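Baccell_00875 (Bacteroides cellulosilyticus DSM 14838, PDB 5NO8) is a polysaccharide lyase that probably removes the L-rhamnose caps linked to glucuronic acid in complex arabinogalactan proteins. Local coordinates at residues L419-A422 with D423-R427. Residues are numbered along the deposited sequence; the frame is centred on the assembly and turned at random.
Sequences LRYA and DFVRR
Y421 and V425, one turn apart on helix 412-429, make the tight side of this local contact. The methyl CG2 of V425 sits over one face of the Y421 ring, 3.8 Å from its centroid and 14° off the normal, a CH-pi contact that suits a branched residue. Y421 reaches it because CG is anti to the backbone N (chi1 -175°), which swings the ring along the helix toward the next turn. F424 joins obliquely: its CD2 lies 3.8 Å from CE1 of Y421, yet the rings are slid apart and barely overlap. L396 of helix 396-409 packs on both Y421 and V425, while A422, with only a methyl, touches F470 of helix 469-485. D423, F424, V425 and R426 bond back to L419, R420, Y421 and A422; V425 N donates to Y421 O at 2.8 Å. The polar side is looser. There a water donates to both L419 O (2.8 Å) and D423 OD1 (2.9 Å), so this carbonyl, already bonded to D423 N, takes a second donor. A D423-R427 salt bridge is doubtful. Such chemistry implies an amphipathic helix, its aromatic and aliphatic face built into the helical domain, its polar side held by one bridging water and by R420 and R426 bonding N356 and T431.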
loop_
_atom_site.group_PDB
_atom_site.type_symbol
_atom_site.label_atom_id
_atom_site.label_comp_id
_atom_site.label_asym_id
_atom_site.label_seq_id
_atom_site.Cartn_x
_atom_site.Cartn_y
_atom_site.Cartn_z
ATOM N N LEU A 419 30.567 12.156 2.353
ATOM C CA LEU A 419 31.266 13.320 1.761
ATOM C C LEU A 419 31.436 13.140 0.266
ATOM O O LEU A 419 31.258 14.087 -0.501
ATOM C CB LEU A 419 32.607 13.596 2.467
ATOM C CG LEU A 419 32.407 14.136 3.887
ATOM C CD1 LEU A 419 33.688 13.974 4.697
ATOM C CD2 LEU A 419 31.952 15.583 3.932
ATOM N N ARG A 420 31.735 11.915 -0.154
ATOM C CA ARG A 420 31.837 11.603 -1.554
ATOM C C ARG A 420 30.511 11.685 -2.273
ATOM O O ARG A 420 30.447 12.166 -3.415
ATOM C CB ARG A 420 32.425 10.225 -1.765
ATOM C CG ARG A 420 33.900 10.162 -1.457
ATOM C CD ARG A 420 34.409 8.749 -1.571
ATOM N NE ARG A 420 34.136 8.179 -2.882
ATOM C CZ ARG A 420 33.604 6.978 -3.129
ATOM N NH1 ARG A 420 33.293 6.116 -2.148
ATOM N NH2 ARG A 420 33.401 6.608 -4.396
ATOM N N TYR A 421 29.459 11.195 -1.623
ATOM C CA TYR A 421 28.141 11.268 -2.219
ATOM C C TYR A 421 27.694 12.699 -2.427
ATOM O O TYR A 421 27.256 13.068 -3.529
ATOM C CB TYR A 421 27.099 10.563 -1.339
ATOM C CG TYR A 421 25.750 10.514 -1.989
ATOM C CD1 TYR A 421 25.602 9.986 -3.274
ATOM C CD2 TYR A 421 24.624 10.954 -1.337
ATOM C CE1 TYR A 421 24.369 9.919 -3.883
ATOM C CE2 TYR A 421 23.380 10.855 -1.934
ATOM C CZ TYR A 421 23.270 10.350 -3.218
ATOM O OH TYR A 421 22.027 10.265 -3.813
ATOM N N ALA A 422 27.821 13.502 -1.385
ATOM C CA ALA A 422 27.389 14.892 -1.416
ATOM C C ALA A 422 28.134 15.720 -2.475
ATOM O O ALA A 422 27.552 16.612 -3.092
ATOM C CB ALA A 422 27.533 15.537 -0.062
ATOM N N ASP A 423 29.399 15.403 -2.677
ATOM C CA ASP A 423 30.157 15.949 -3.798
ATOM C C ASP A 423 29.645 15.513 -5.145
ATOM O O ASP A 423 29.519 16.339 -6.051
ATOM C CB ASP A 423 31.626 15.593 -3.690
ATOM C CG ASP A 423 32.431 16.770 -3.312
ATOM O OD1 ASP A 423 32.445 17.127 -2.116
ATOM O OD2 ASP A 423 32.976 17.387 -4.244
ATOM N N PHE A 424 29.394 14.217 -5.309
ATOM C CA PHE A 424 28.752 13.723 -6.521
ATOM C C PHE A 424 27.445 14.472 -6.803
ATOM O O PHE A 424 27.216 14.903 -7.931
ATOM C CB PHE A 424 28.493 12.200 -6.467
ATOM C CG PHE A 424 27.383 11.747 -7.380
ATOM C CD1 PHE A 424 27.608 11.587 -8.751
ATOM C CD2 PHE A 424 26.096 11.513 -6.879
ATOM C CE1 PHE A 424 26.575 11.182 -9.597
ATOM C CE2 PHE A 424 25.062 11.127 -7.721
ATOM C CZ PHE A 424 25.299 10.955 -9.080
ATOM N N VAL A 425 26.601 14.638 -5.786
ATOM C CA VAL A 425 25.324 15.310 -5.983
ATOM C C VAL A 425 25.527 16.778 -6.422
ATOM O O VAL A 425 24.905 17.241 -7.401
ATOM C CB VAL A 425 24.447 15.253 -4.724
ATOM C CG1 VAL A 425 23.175 16.066 -4.891
ATOM C CG2 VAL A 425 24.101 13.794 -4.405
ATOM N N ARG A 426 26.342 17.498 -5.664
ATOM C CA ARG A 426 26.554 18.926 -5.910
ATOM C C ARG A 426 27.191 19.183 -7.272
ATOM O O ARG A 426 26.755 20.077 -8.002
ATOM C CB ARG A 426 27.398 19.539 -4.777
ATOM C CG ARG A 426 27.702 21.017 -4.917
ATOM C CD ARG A 426 26.472 21.904 -4.777
ATOM N NE ARG A 426 26.777 23.255 -5.283
ATOM C CZ ARG A 426 26.197 23.867 -6.325
ATOM N NH1 ARG A 426 25.183 23.320 -7.009
ATOM N NH2 ARG A 426 26.618 25.091 -6.663
ATOM N N ARG A 427 28.195 18.391 -7.619
ATOM C CA ARG A 427 28.972 18.630 -8.833
ATOM C C ARG A 427 28.370 17.998 -10.073
ATOM O O ARG A 427 28.431 18.601 -11.132
ATOM C CB ARG A 427 30.409 18.138 -8.668
ATOM C CG ARG A 427 31.189 18.896 -7.619
ATOM C CD ARG A 427 32.525 18.219 -7.351
ATOM N NE ARG A 427 33.277 18.959 -6.339
ATOM C CZ ARG A 427 34.447 18.582 -5.819
ATOM N NH1 ARG A 427 35.027 17.433 -6.184
ATOM N NH2 ARG A 427 35.018 19.344 -4.886
HETATM O O HOH W 1 31.030 16.682 0.381
#